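PDB 1C7N: cystalysin from Treponema denticola, which belongs to the class I and II aminotransferase family, binds pyridoxal-5'-phosphate and assembles as a pair of identical subunits. Local coordinates for residues Q303-D308 and A374-I379; A39-K44 and D293-V298; I93-V98 and E259-S264. All coordinates share one frame; numbering follows the deposited sequence.

From the N terminus, 39-44 comes first and finds its partner only at 293-298, so contact 2 closes a loop of 248 residues. Contact 3, 93-98 with 259-264, opens and closes inside that loop, joining strand 92-95, the outermost within the chain of the seven-stranded mixed sheet, to helix 255-267. Contact 1 follows in series: a later part of helix 289-313, 303-308, meets 374-379 after 65 intervening residues. Contacts 1 and 2 touch, the ring of Phe43 packing against Ala374 and Pro375, and together bind the loop between helices 17-25 and 47-59, the long helix and the start of the C-terminal helix. Contact 3 lies about 29 Å from contact 2, centre to centre.

Contact 1: Q303-D308 and A374-I379; sequences QRIVKD and APSSVI
The hydroxyl OG of Ser376 is hydrogen-bonded to OD1 of Asn302, one residue before the segment 303-308, and lies 4.0 Å from CD1 of Ile305. The same Asn302 amide uses its ND2 on the carbonyl of Ala374, so both polar atoms of one amide hold the turn into helix 376-393 and the rotation of the amide is fixed. Beside this polar grip the contact is hydrocarbon. Ile305 reaches across with an extended chain (chi2 179°) and sets its terminal CD1 3.8 Å from CB of Ser376. In Ile379, CG1 stands anti to the carbonyl carbon (chi1 -61°), and the branch that does the touching is CG2, while CG1 and CD1 lead away from helix 289-313. That methyl meets CG2 of Val306 at 4.0 Å, the two side chains crossing at about a right angle, and has CG2 of Ile305 more loosely beside it at 4.4 Å.

The packing joins two helices of the C-terminal part of an aminotransferase-type fold: the long helix 289-313 and the last helix of the modelled chain, 376-393. Pro375 occupies the N-cap position of the latter, and its carbonyl O accepts the helical bond from Ile379 N at 3.1 Å. Further out, Ile305 also rests on Gln380 and Leu383 of the C-terminal helix. Val306, more deeply placed, packs on Gln328 and Ile330 of strand 327-331, which brings the small three-stranded antiparallel sheet against helix 289-313.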
ATOM      1  N   GLN A 303      29.593  -6.993 -12.636  1.00 11.03           N
ATOM      2  CA  GLN A 303      30.491  -6.655 -11.534  1.00 11.69           C
ATOM      3  C   GLN A 303      31.935  -6.919 -11.979  1.00 11.74           C
ATOM      4  O   GLN A 303      32.867  -6.253 -11.530  1.00 10.41           O
ATOM      5  CB  GLN A 303      30.175  -7.480 -10.275  1.00 10.49           C
ATOM      6  CG  GLN A 303      30.382  -8.977 -10.450  1.00 10.09           C
ATOM      7  CD  GLN A 303      30.393  -9.734  -9.136  1.00 10.33           C
ATOM      8  OE1 GLN A 303      30.463  -9.140  -8.052  1.00  9.47           O
ATOM      9  NE2 GLN A 303      30.341 -11.060  -9.224  1.00  9.52           N
ATOM     10  N   ARG A 304      32.118  -7.897 -12.863  1.00 11.77           N
ATOM     11  CA  ARG A 304      33.458  -8.206 -13.352  1.00 11.50           C
ATOM     12  C   ARG A 304      33.878  -7.145 -14.373  1.00 11.95           C
ATOM     13  O   ARG A 304      35.049  -6.778 -14.452  1.00 11.67           O
ATOM     14  CB  ARG A 304      33.489  -9.625 -13.941  1.00 12.73           C
ATOM     15  CG  ARG A 304      33.313 -10.700 -12.860  1.00 12.76           C
ATOM     16  CD  ARG A 304      33.046 -12.093 -13.418  1.00 12.58           C
ATOM     17  NE  ARG A 304      32.805 -13.068 -12.347  1.00 13.55           N
ATOM     18  CZ  ARG A 304      33.743 -13.530 -11.518  1.00 12.58           C
ATOM     19  NH1 ARG A 304      35.001 -13.115 -11.630  1.00 13.13           N
ATOM     20  NH2 ARG A 304      33.423 -14.405 -10.573  1.00 11.51           N
ATOM     21  N   ILE A 305      32.920  -6.621 -15.129  1.00 11.56           N
ATOM     22  CA  ILE A 305      33.225  -5.571 -16.103  1.00 11.70           C
ATOM     23  C   ILE A 305      33.733  -4.335 -15.350  1.00 11.58           C
ATOM     24  O   ILE A 305      34.716  -3.704 -15.754  1.00 12.26           O
ATOM     25  CB  ILE A 305      31.967  -5.184 -16.928  1.00 12.27           C
ATOM     26  CG1 ILE A 305      31.582  -6.338 -17.857  1.00 13.80           C
ATOM     27  CG2 ILE A 305      32.233  -3.906 -17.745  1.00 11.35           C
ATOM     28  CD1 ILE A 305      30.348  -6.062 -18.699  1.00 15.97           C
ATOM     29  N   VAL A 306      33.064  -4.006 -14.247  1.00 11.38           N
ATOM     30  CA  VAL A 306      33.430  -2.851 -13.432  1.00 11.64           C
ATOM     31  C   VAL A 306      34.815  -3.064 -12.814  1.00 11.74           C
ATOM     32  O   VAL A 306      35.695  -2.213 -12.933  1.00 11.12           O
ATOM     33  CB  VAL A 306      32.388  -2.616 -12.299  1.00 12.03           C
ATOM     34  CG1 VAL A 306      32.801  -1.439 -11.426  1.00 11.93           C
ATOM     35  CG2 VAL A 306      31.008  -2.352 -12.908  1.00 11.70           C
ATOM     36  N   LYS A 307      34.998  -4.200 -12.155  1.00 11.52           N
ATOM     37  CA  LYS A 307      36.272  -4.527 -11.528  1.00 14.18           C
ATOM     38  C   LYS A 307      37.400  -4.411 -12.548  1.00 14.21           C
ATOM     39  O   LYS A 307      38.423  -3.769 -12.290  1.00 15.60           O
ATOM     40  CB  LYS A 307      36.214  -5.947 -10.958  1.00 15.26           C
ATOM     41  CG  LYS A 307      37.524  -6.471 -10.374  1.00 16.41           C
ATOM     42  CD  LYS A 307      37.303  -7.837  -9.738  1.00 18.59           C
ATOM     43  CE  LYS A 307      38.603  -8.595  -9.519  1.00 20.89           C
ATOM     44  NZ  LYS A 307      39.570  -7.845  -8.678  1.00 23.32           N
ATOM     45  N   ASP A 308      37.207  -5.022 -13.709  1.00 13.78           N
ATOM     46  CA  ASP A 308      38.214  -4.984 -14.762  1.00 14.94           C
ATOM     47  C   ASP A 308      38.493  -3.574 -15.266  1.00 14.51           C
ATOM     48  O   ASP A 308      39.644  -3.213 -15.516  1.00 14.75           O
ATOM     49  CB  ASP A 308      37.783  -5.872 -15.931  1.00 15.80           C
ATOM     50  CG  ASP A 308      38.749  -5.805 -17.095  1.00 18.43           C
ATOM     51  OD1 ASP A 308      38.495  -5.028 -18.040  1.00 18.68           O
ATOM     52  OD2 ASP A 308      39.773  -6.522 -17.054  1.00 19.41           O
ATOM     53  N   ALA A 374      21.595  -3.671 -15.194  1.00 12.04           N
ATOM     54  CA  ALA A 374      21.400  -3.000 -16.469  1.00 12.30           C
ATOM     55  C   ALA A 374      22.141  -3.804 -17.530  1.00 12.17           C
ATOM     56  O   ALA A 374      22.938  -4.687 -17.200  1.00 13.56           O
ATOM     57  CB  ALA A 374      21.955  -1.578 -16.401  1.00 10.37           C
ATOM     58  N   PRO A 375      21.874  -3.533 -18.819  1.00 12.40           N
ATOM     59  CA  PRO A 375      22.577  -4.284 -19.862  1.00 11.89           C
ATOM     60  C   PRO A 375      24.074  -3.998 -19.773  1.00 11.95           C
ATOM     61  O   PRO A 375      24.482  -2.877 -19.454  1.00 10.42           O
ATOM     62  CB  PRO A 375      21.964  -3.744 -21.149  1.00 12.30           C
ATOM     63  CG  PRO A 375      20.555  -3.412 -20.732  1.00 13.05           C
ATOM     64  CD  PRO A 375      20.787  -2.721 -19.400  1.00 13.12           C
ATOM     65  N   SER A 376      24.886  -5.015 -20.047  1.00 11.94           N
ATOM     66  CA  SER A 376      26.333  -4.864 -19.995  1.00 11.98           C
ATOM     67  C   SER A 376      26.792  -3.679 -20.857  1.00 13.57           C
ATOM     68  O   SER A 376      27.656  -2.895 -20.451  1.00 13.22           O
ATOM     69  CB  SER A 376      26.997  -6.166 -20.461  1.00 10.37           C
ATOM     70  OG  SER A 376      26.649  -7.241 -19.600  1.00  9.40           O
ATOM     71  N   SER A 377      26.203  -3.539 -22.042  1.00 14.00           N
ATOM     72  CA  SER A 377      26.561  -2.442 -22.937  1.00 14.73           C
ATOM     73  C   SER A 377      26.317  -1.101 -22.261  1.00 15.72           C
ATOM     74  O   SER A 377      27.069  -0.144 -22.471  1.00 16.37           O
ATOM     75  CB  SER A 377      25.739  -2.511 -24.223  1.00 16.05           C
ATOM     76  OG  SER A 377      24.357  -2.365 -23.946  1.00 17.82           O
ATOM     77  N   VAL A 378      25.263  -1.030 -21.451  1.00 14.53           N
ATOM     78  CA  VAL A 378      24.926   0.205 -20.750  1.00 13.91           C
ATOM     79  C   VAL A 378      25.965   0.501 -19.685  1.00 13.25           C
ATOM     80  O   VAL A 378      26.357   1.653 -19.501  1.00 13.90           O
ATOM     81  CB  VAL A 378      23.525   0.125 -20.099  1.00 12.45           C
ATOM     82  CG1 VAL A 378      23.307   1.319 -19.187  1.00 13.52           C
ATOM     83  CG2 VAL A 378      22.452   0.100 -21.180  1.00 10.89           C
ATOM     84  N   ILE A 379      26.412  -0.540 -18.987  1.00 13.55           N
ATOM     85  CA  ILE A 379      27.432  -0.380 -17.956  1.00 13.89           C
ATOM     86  C   ILE A 379      28.724   0.120 -18.618  1.00 15.64           C
ATOM     87  O   ILE A 379      29.419   0.986 -18.079  1.00 16.21           O
ATOM     88  CB  ILE A 379      27.720  -1.723 -17.227  1.00 13.83           C
ATOM     89  CG1 ILE A 379      26.452  -2.235 -16.531  1.00 11.15           C
ATOM     90  CG2 ILE A 379      28.834  -1.534 -16.196  1.00 11.65           C
ATOM     91  CD1 ILE A 379      25.916  -1.325 -15.446  1.00 13.23           C
TER

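Contact 2: A39-K44 and D293-V298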
ATOM      1  N   ALA A  39      17.856   1.359  -6.366  1.00  9.79           N
ATOM      2  CA  ALA A  39      17.769  -0.076  -6.562  1.00 10.55           C
ATOM      3  C   ALA A  39      16.520  -0.700  -7.191  1.00 11.63           C
ATOM      4  O   ALA A  39      15.737  -1.365  -6.510  1.00 10.39           O
ATOM      5  CB  ALA A  39      18.081  -0.784  -5.249  1.00 12.22           C
ATOM      6  N   ASP A  40      16.327  -0.448  -8.484  1.00 11.57           N
ATOM      7  CA  ASP A  40      15.272  -1.092  -9.262  1.00 12.22           C
ATOM      8  C   ASP A  40      15.984  -1.324 -10.592  1.00 12.05           C
ATOM      9  O   ASP A  40      16.919  -0.591 -10.921  1.00 12.55           O
ATOM     10  CB  ASP A  40      13.952  -0.279  -9.346  1.00 11.37           C
ATOM     11  CG  ASP A  40      14.033   0.984 -10.190  1.00 13.74           C
ATOM     12  OD1 ASP A  40      13.010   1.707 -10.192  1.00 13.91           O
ATOM     13  OD2 ASP A  40      15.055   1.264 -10.842  1.00 13.89           O
ATOM     14  N   MET A  41      15.590  -2.363 -11.324  1.00 10.71           N
ATOM     15  CA  MET A  41      16.283  -2.734 -12.562  1.00 11.22           C
ATOM     16  C   MET A  41      15.989  -2.017 -13.871  1.00 11.32           C
ATOM     17  O   MET A  41      14.879  -1.567 -14.123  1.00 11.42           O
ATOM     18  CB  MET A  41      16.114  -4.234 -12.809  1.00 10.71           C
ATOM     19  CG  MET A  41      16.550  -5.113 -11.658  1.00 10.15           C
ATOM     20  SD  MET A  41      16.402  -6.864 -12.079  1.00 11.49           S
ATOM     21  CE  MET A  41      16.534  -7.601 -10.438  1.00 10.86           C
ATOM     22  N   GLU A  42      17.014  -1.948 -14.714  1.00 11.00           N
ATOM     23  CA  GLU A  42      16.898  -1.333 -16.028  1.00 11.05           C
ATOM     24  C   GLU A  42      16.660  -2.444 -17.052  1.00 10.74           C
ATOM     25  O   GLU A  42      17.198  -2.429 -18.162  1.00 12.19           O
ATOM     26  CB  GLU A  42      18.170  -0.549 -16.356  1.00 10.66           C
ATOM     27  CG  GLU A  42      18.285   0.774 -15.592  1.00  9.85           C
ATOM     28  CD  GLU A  42      17.052   1.662 -15.760  1.00 11.22           C
ATOM     29  OE1 GLU A  42      16.636   1.895 -16.912  1.00 10.76           O
ATOM     30  OE2 GLU A  42      16.503   2.134 -14.742  1.00 11.87           O
ATOM     31  N   PHE A  43      15.848  -3.414 -16.643  1.00 10.65           N
ATOM     32  CA  PHE A  43      15.479  -4.556 -17.469  1.00 10.86           C
ATOM     33  C   PHE A  43      13.959  -4.619 -17.488  1.00 10.97           C
ATOM     34  O   PHE A  43      13.306  -4.213 -16.525  1.00 11.56           O
ATOM     35  CB  PHE A  43      15.970  -5.868 -16.843  1.00 11.02           C
ATOM     36  CG  PHE A  43      17.465  -6.008 -16.764  1.00 11.07           C
ATOM     37  CD1 PHE A  43      18.061  -6.508 -15.608  1.00 11.32           C
ATOM     38  CD2 PHE A  43      18.272  -5.708 -17.856  1.00 11.38           C
ATOM     39  CE1 PHE A  43      19.444  -6.712 -15.544  1.00 10.80           C
ATOM     40  CE2 PHE A  43      19.649  -5.909 -17.802  1.00 11.88           C
ATOM     41  CZ  PHE A  43      20.236  -6.414 -16.645  1.00 10.86           C
ATOM     42  N   LYS A  44      13.378  -5.116 -18.572  1.00 11.61           N
ATOM     43  CA  LYS A  44      11.935  -5.266 -18.572  1.00 11.67           C
ATOM     44  C   LYS A  44      11.701  -6.414 -17.583  1.00 11.78           C
ATOM     45  O   LYS A  44      12.595  -7.233 -17.342  1.00 10.49           O
ATOM     46  CB  LYS A  44      11.412  -5.636 -19.965  1.00 13.89           C
ATOM     47  CG  LYS A  44      11.233  -4.446 -20.921  1.00 16.41           C
ATOM     48  CD  LYS A  44      10.261  -3.412 -20.339  1.00 19.08           C
ATOM     49  CE  LYS A  44       9.528  -2.611 -21.424  1.00 22.02           C
ATOM     50  NZ  LYS A  44      10.424  -1.795 -22.295  1.00 23.09           N
ATOM     51  N   ASP A 293      17.765 -16.726 -13.083  1.00 14.10           N
ATOM     52  CA  ASP A 293      19.082 -17.316 -13.324  1.00 15.41           C
ATOM     53  C   ASP A 293      19.830 -16.470 -14.344  1.00 14.07           C
ATOM     54  O   ASP A 293      21.015 -16.169 -14.177  1.00 13.86           O
ATOM     55  CB  ASP A 293      18.971 -18.752 -13.861  1.00 17.99           C
ATOM     56  CG  ASP A 293      18.396 -19.719 -12.843  1.00 20.57           C
ATOM     57  OD1 ASP A 293      18.664 -19.552 -11.636  1.00 20.91           O
ATOM     58  OD2 ASP A 293      17.689 -20.664 -13.258  1.00 23.51           O
ATOM     59  N   GLY A 294      19.128 -16.095 -15.408  1.00 14.07           N
ATOM     60  CA  GLY A 294      19.734 -15.280 -16.445  1.00 12.84           C
ATOM     61  C   GLY A 294      20.107 -13.897 -15.944  1.00 12.70           C
ATOM     62  O   GLY A 294      21.136 -13.339 -16.342  1.00 12.18           O
ATOM     63  N   CYS A 295      19.275 -13.341 -15.067  1.00 11.42           N
ATOM     64  CA  CYS A 295      19.532 -12.013 -14.510  1.00 11.85           C
ATOM     65  C   CYS A 295      20.810 -12.027 -13.678  1.00 11.84           C
ATOM     66  O   CYS A 295      21.666 -11.156 -13.820  1.00 13.44           O
ATOM     67  CB  CYS A 295      18.353 -11.565 -13.640  1.00 11.42           C
ATOM     68  SG  CYS A 295      18.480  -9.864 -13.025  1.00 11.84           S
ATOM     69  N   ILE A 296      20.931 -13.022 -12.806  1.00 12.21           N
ATOM     70  CA  ILE A 296      22.110 -13.160 -11.960  1.00 12.71           C
ATOM     71  C   ILE A 296      23.377 -13.302 -12.802  1.00 13.34           C
ATOM     72  O   ILE A 296      24.431 -12.770 -12.452  1.00 12.25           O
ATOM     73  CB  ILE A 296      21.958 -14.373 -11.010  1.00 13.19           C
ATOM     74  CG1 ILE A 296      20.896 -14.063  -9.952  1.00 14.10           C
ATOM     75  CG2 ILE A 296      23.282 -14.681 -10.327  1.00 14.47           C
ATOM     76  CD1 ILE A 296      20.532 -15.251  -9.077  1.00 16.60           C
ATOM     77  N   LYS A 297      23.277 -14.017 -13.918  1.00 14.66           N
ATOM     78  CA  LYS A 297      24.428 -14.193 -14.799  1.00 14.60           C
ATOM     79  C   LYS A 297      24.898 -12.841 -15.326  1.00 14.07           C
ATOM     80  O   LYS A 297      26.090 -12.543 -15.307  1.00 12.24           O
ATOM     81  CB  LYS A 297      24.078 -15.118 -15.969  1.00 17.39           C
ATOM     82  CG  LYS A 297      23.972 -16.581 -15.570  1.00 21.45           C
ATOM     83  CD  LYS A 297      23.637 -17.468 -16.761  1.00 24.35           C
ATOM     84  CE  LYS A 297      23.715 -18.938 -16.375  1.00 26.27           C
ATOM     85  NZ  LYS A 297      25.076 -19.286 -15.870  1.00 26.66           N
ATOM     86  N   VAL A 298      23.960 -12.017 -15.786  1.00 12.71           N
ATOM     87  CA  VAL A 298      24.312 -10.694 -16.302  1.00 12.31           C
ATOM     88  C   VAL A 298      24.928  -9.809 -15.210  1.00 11.78           C
ATOM     89  O   VAL A 298      25.899  -9.081 -15.460  1.00 10.34           O
ATOM     90  CB  VAL A 298      23.077  -9.985 -16.895  1.00 12.61           C
ATOM     91  CG1 VAL A 298      23.464  -8.610 -17.407  1.00 11.50           C
ATOM     92  CG2 VAL A 298      22.496 -10.828 -18.034  1.00 13.51           C
TER
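Cys295 points its thiol from helix 289-313 at two side chains of the loop 39-44, Met41 and Phe43. Its SG, anti to the backbone N (chi1 -174°), lies 3.8 Å from SD of Met41 and 3.9 Å from the CE methyl of the same residue, the Met41 chain being extended beyond CG so that its end reaches the helix. The thiol also approaches the Phe43 ring obliquely, 5.2 Å from the ring centroid to SG and 65° off the ring normal, with CE1 the ring atom nearest to it at 4.1 Å. Met41 SD is placed differently: it sits at the edge of the same ring, in its plane. One turn further along the helix, CG1 of Val298 touches CZ of Phe43 at 4.0 Å, also obliquely, as the two side chains slide past each other in opposite directions.

Phe5 completes the cluster, meeting Phe43 edge-to-face and packing on Cys295. The acidic residues of the loop are engaged separately: Asp40 and Glu42 both form salt bridges with Arg11 and Lys18, and Asp40 also bonds the backbone N of Tyr64 of the second subunit. The helix is thus held to this loop, near the subunit boundary, by two sulfurs, an aromatic ring and a valine methyl, a buried contact that carries no charge and probably rests on dispersion, with a sulfur-aromatic contribution from the oblique thiol.

Contact 3: I93-V98 and E259-S264. With PLP (pyridoxal-5'-phosphate), chain I.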
ATOM      1  N   ILE A  93       2.854 -12.359   7.258  1.00 13.78           N
ATOM      2  CA  ILE A  93       2.073 -11.127   7.404  1.00 14.46           C
ATOM      3  C   ILE A  93       2.484 -10.207   6.250  1.00 13.96           C
ATOM      4  O   ILE A  93       3.678 -10.015   5.995  1.00 12.72           O
ATOM      5  CB  ILE A  93       2.352 -10.422   8.751  1.00 15.46           C
ATOM      6  CG1 ILE A  93       1.994 -11.358   9.914  1.00 15.60           C
ATOM      7  CG2 ILE A  93       1.543  -9.128   8.839  1.00 15.97           C
ATOM      8  CD1 ILE A  93       0.547 -11.831   9.914  1.00 17.41           C
ATOM      9  N   ASN A  94       1.500  -9.635   5.563  1.00 12.64           N
ATOM     10  CA  ASN A  94       1.780  -8.775   4.414  1.00 13.20           C
ATOM     11  C   ASN A  94       1.770  -7.274   4.673  1.00 13.33           C
ATOM     12  O   ASN A  94       0.967  -6.764   5.459  1.00 13.07           O
ATOM     13  CB  ASN A  94       0.787  -9.073   3.284  1.00 12.49           C
ATOM     14  CG  ASN A  94       0.828 -10.526   2.837  1.00 13.16           C
ATOM     15  OD1 ASN A  94      -0.188 -11.219   2.857  1.00 11.10           O
ATOM     16  ND2 ASN A  94       2.003 -10.988   2.427  1.00 11.05           N
ATOM     17  N   THR A  95       2.673  -6.576   3.991  1.00 13.54           N
ATOM     18  CA  THR A  95       2.775  -5.125   4.077  1.00 13.45           C
ATOM     19  C   THR A  95       3.118  -4.636   2.681  1.00 14.05           C
ATOM     20  O   THR A  95       3.620  -5.400   1.859  1.00 15.27           O
ATOM     21  CB  THR A  95       3.891  -4.669   5.037  1.00 14.93           C
ATOM     22  OG1 THR A  95       5.155  -5.138   4.557  1.00 15.47           O
ATOM     23  CG2 THR A  95       3.644  -5.206   6.442  1.00 15.28           C
ATOM     24  N   ALA A  96       2.824  -3.372   2.402  1.00 14.39           N
ATOM     25  CA  ALA A  96       3.124  -2.804   1.099  1.00 13.97           C
ATOM     26  C   ALA A  96       4.550  -2.273   1.152  1.00 14.68           C
ATOM     27  O   ALA A  96       4.770  -1.068   1.239  1.00 15.79           O
ATOM     28  CB  ALA A  96       2.150  -1.673   0.774  1.00 13.75           C
ATOM     29  N   GLY A  97       5.518  -3.179   1.122  1.00 14.74           N
ATOM     30  CA  GLY A  97       6.904  -2.761   1.166  1.00 12.98           C
ATOM     31  C   GLY A  97       7.588  -3.086   2.476  1.00 12.86           C
ATOM     32  O   GLY A  97       6.964  -3.134   3.533  1.00 11.84           O
ATOM     33  N   VAL A  98       8.895  -3.304   2.398  1.00 12.65           N
ATOM     34  CA  VAL A  98       9.690  -3.630   3.567  1.00 12.36           C
ATOM     35  C   VAL A  98       9.924  -2.430   4.478  1.00 12.39           C
ATOM     36  O   VAL A  98       9.876  -2.565   5.698  1.00 12.75           O
ATOM     37  CB  VAL A  98      11.047  -4.229   3.143  1.00 11.97           C
ATOM     38  CG1 VAL A  98      11.940  -4.442   4.361  1.00 12.39           C
ATOM     39  CG2 VAL A  98      10.813  -5.547   2.424  1.00 13.60           C
ATOM     40  N   GLU A 259       0.921 -11.048  16.196  1.00 22.17           N
ATOM     41  CA  GLU A 259      -0.320 -10.328  16.441  1.00 22.18           C
ATOM     42  C   GLU A 259      -0.102  -8.869  16.829  1.00 20.71           C
ATOM     43  O   GLU A 259      -0.969  -8.030  16.589  1.00 19.92           O
ATOM     44  CB  GLU A 259      -1.149 -11.067  17.503  1.00 23.69           C
ATOM     45  CG  GLU A 259      -1.815 -12.330  16.955  1.00 27.15           C
ATOM     46  CD  GLU A 259      -2.379 -13.241  18.033  1.00 29.94           C
ATOM     47  OE1 GLU A 259      -3.069 -12.743  18.950  1.00 32.17           O
ATOM     48  OE2 GLU A 259      -2.142 -14.463  17.952  1.00 32.35           O
ATOM     49  N   ARG A 260       1.051  -8.559  17.416  1.00 19.44           N
ATOM     50  CA  ARG A 260       1.349  -7.178  17.794  1.00 19.38           C
ATOM     51  C   ARG A 260       1.758  -6.385  16.555  1.00 19.90           C
ATOM     52  O   ARG A 260       1.416  -5.209  16.406  1.00 18.19           O
ATOM     53  CB  ARG A 260       2.482  -7.114  18.827  1.00 20.08           C
ATOM     54  CG  ARG A 260       2.086  -7.534  20.241  1.00 21.25           C
ATOM     55  CD  ARG A 260       2.582  -6.522  21.270  1.00 23.03           C
ATOM     56  NE  ARG A 260       4.035  -6.462  21.377  1.00 24.06           N
ATOM     57  CZ  ARG A 260       4.699  -5.435  21.900  1.00 25.48           C
ATOM     58  NH1 ARG A 260       4.040  -4.383  22.360  1.00 28.85           N
ATOM     59  NH2 ARG A 260       6.021  -5.456  21.972  1.00 27.91           N
ATOM     60  N   PHE A 261       2.510  -7.036  15.673  1.00 18.97           N
ATOM     61  CA  PHE A 261       2.965  -6.415  14.433  1.00 18.35           C
ATOM     62  C   PHE A 261       1.743  -6.117  13.567  1.00 18.51           C
ATOM     63  O   PHE A 261       1.638  -5.056  12.951  1.00 18.11           O
ATOM     64  CB  PHE A 261       3.899  -7.375  13.689  1.00 16.77           C
ATOM     65  CG  PHE A 261       4.441  -6.823  12.403  1.00 17.31           C
ATOM     66  CD1 PHE A 261       5.590  -6.039  12.394  1.00 15.63           C
ATOM     67  CD2 PHE A 261       3.801  -7.090  11.197  1.00 15.67           C
ATOM     68  CE1 PHE A 261       6.095  -5.530  11.198  1.00 15.43           C
ATOM     69  CE2 PHE A 261       4.296  -6.584   9.997  1.00 15.54           C
ATOM     70  CZ  PHE A 261       5.447  -5.803   9.997  1.00 16.19           C
ATOM     71  N   THR A 262       0.818  -7.070  13.534  1.00 19.15           N
ATOM     72  CA  THR A 262      -0.403  -6.943  12.750  1.00 20.08           C
ATOM     73  C   THR A 262      -1.325  -5.837  13.258  1.00 21.73           C
ATOM     74  O   THR A 262      -1.898  -5.082  12.466  1.00 22.23           O
ATOM     75  CB  THR A 262      -1.168  -8.269  12.749  1.00 20.18           C
ATOM     76  OG1 THR A 262      -0.345  -9.283  12.161  1.00 19.62           O
ATOM     77  CG2 THR A 262      -2.461  -8.145  11.966  1.00 20.69           C
ATOM     78  N   LYS A 263      -1.483  -5.749  14.575  1.00 23.21           N
ATOM     79  CA  LYS A 263      -2.334  -4.719  15.167  1.00 23.99           C
ATOM     80  C   LYS A 263      -1.763  -3.356  14.796  1.00 23.22           C
ATOM     81  O   LYS A 263      -2.488  -2.466  14.347  1.00 23.37           O
ATOM     82  CB  LYS A 263      -2.368  -4.850  16.695  1.00 25.70           C
ATOM     83  CG  LYS A 263      -0.999  -4.706  17.350  1.00 29.85           C
ATOM     84  CD  LYS A 263      -1.036  -4.693  18.876  1.00 32.27           C
ATOM     85  CE  LYS A 263      -1.427  -3.325  19.419  1.00 34.84           C
ATOM     86  NZ  LYS A 263      -1.223  -3.234  20.898  1.00 36.19           N
ATOM     87  N   SER A 264      -0.457  -3.200  14.983  1.00 21.83           N
ATOM     88  CA  SER A 264       0.205  -1.942  14.674  1.00 21.57           C
ATOM     89  C   SER A 264       0.054  -1.586  13.200  1.00 20.40           C
ATOM     90  O   SER A 264      -0.243  -0.444  12.858  1.00 19.79           O
ATOM     91  CB  SER A 264       1.686  -2.013  15.037  1.00 21.82           C
ATOM     92  OG  SER A 264       2.307  -0.766  14.787  1.00 23.36           O
TER
HETATM   93  N1  PLP I 400      15.584  -3.157   2.465  1.00 18.15           N
HETATM   94  C2  PLP I 400      16.805  -3.029   1.774  1.00 18.53           C
HETATM   95  C2A PLP I 400      18.035  -3.439   2.562  1.00 17.94           C
HETATM   96  C3  PLP I 400      16.715  -2.619   0.370  1.00 19.11           C
HETATM   97  O3  PLP I 400      17.906  -2.407  -0.192  1.00 20.43           O
HETATM   98  C4  PLP I 400      15.444  -2.425  -0.222  1.00 20.03           C
HETATM   99  C4A PLP I 400      15.306  -2.110  -1.643  1.00 19.47           C
HETATM  100  C5  PLP I 400      14.225  -2.632   0.622  1.00 20.72           C
HETATM  101  C6  PLP I 400      14.329  -2.965   1.942  1.00 18.41           C
HETATM  102  C5A PLP I 400      12.909  -2.777  -0.136  1.00 23.70           C
HETATM  103  O4P PLP I 400      11.815  -1.986   0.111  1.00 28.26           O
HETATM  104  P   PLP I 400      10.513  -2.428  -0.758  1.00 28.09           P
HETATM  105  O1P PLP I 400       9.637  -1.271  -0.599  1.00 32.15           O
HETATM  106  O2P PLP I 400       9.932  -3.681  -0.127  1.00 29.74           O
HETATM  107  O3P PLP I 400      10.881  -2.659  -2.159  1.00 29.26           O
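Ile93 and Phe261 meet with the CG2 methyl of Ile93 at the edge of the ring, in its plane, 3.8 Å from CD2. The methyl CG2 of Thr95 comes to the same edge, 3.9 Å from CE2 of Phe261, while CD1 of Ile93 lies 3.5 Å from OG1 of Thr262, a hydroxyl that bonds to the backbone O of Arg258.

OG1 of Thr95 sits between the backbone N and the carbonyl carbon (chi1 62°), which puts CG2 against the Phe261 ring and lets OG1 bond to O of Gly97 at 2.9 Å, from above the carbonyl plane. That bond braces the inverse gamma turn centred on Ala96, which leads to pyridoxal-5'-phosphate. There Val98 N donates to O2P at 2.8 Å and 161°, and CA of Gly97 lies 3.4 Å from that oxygen; ND2 of Asn175 is also hydrogen-bonded to pyridoxal-5'-phosphate.

Strand 92-95, outermost within the chain in the large mixed sheet, pairs antiparallel with strand 248-251 through backbone hydrogen bonds of Ile93 with Ile250 and Thr95 with Ser248. Segment 259-264 of helix 255-267 runs beside strand 93-95, the axes 29° apart, and Phe261 also packs on Ile250 of strand 248-251 and Ala101 of helix 98-109.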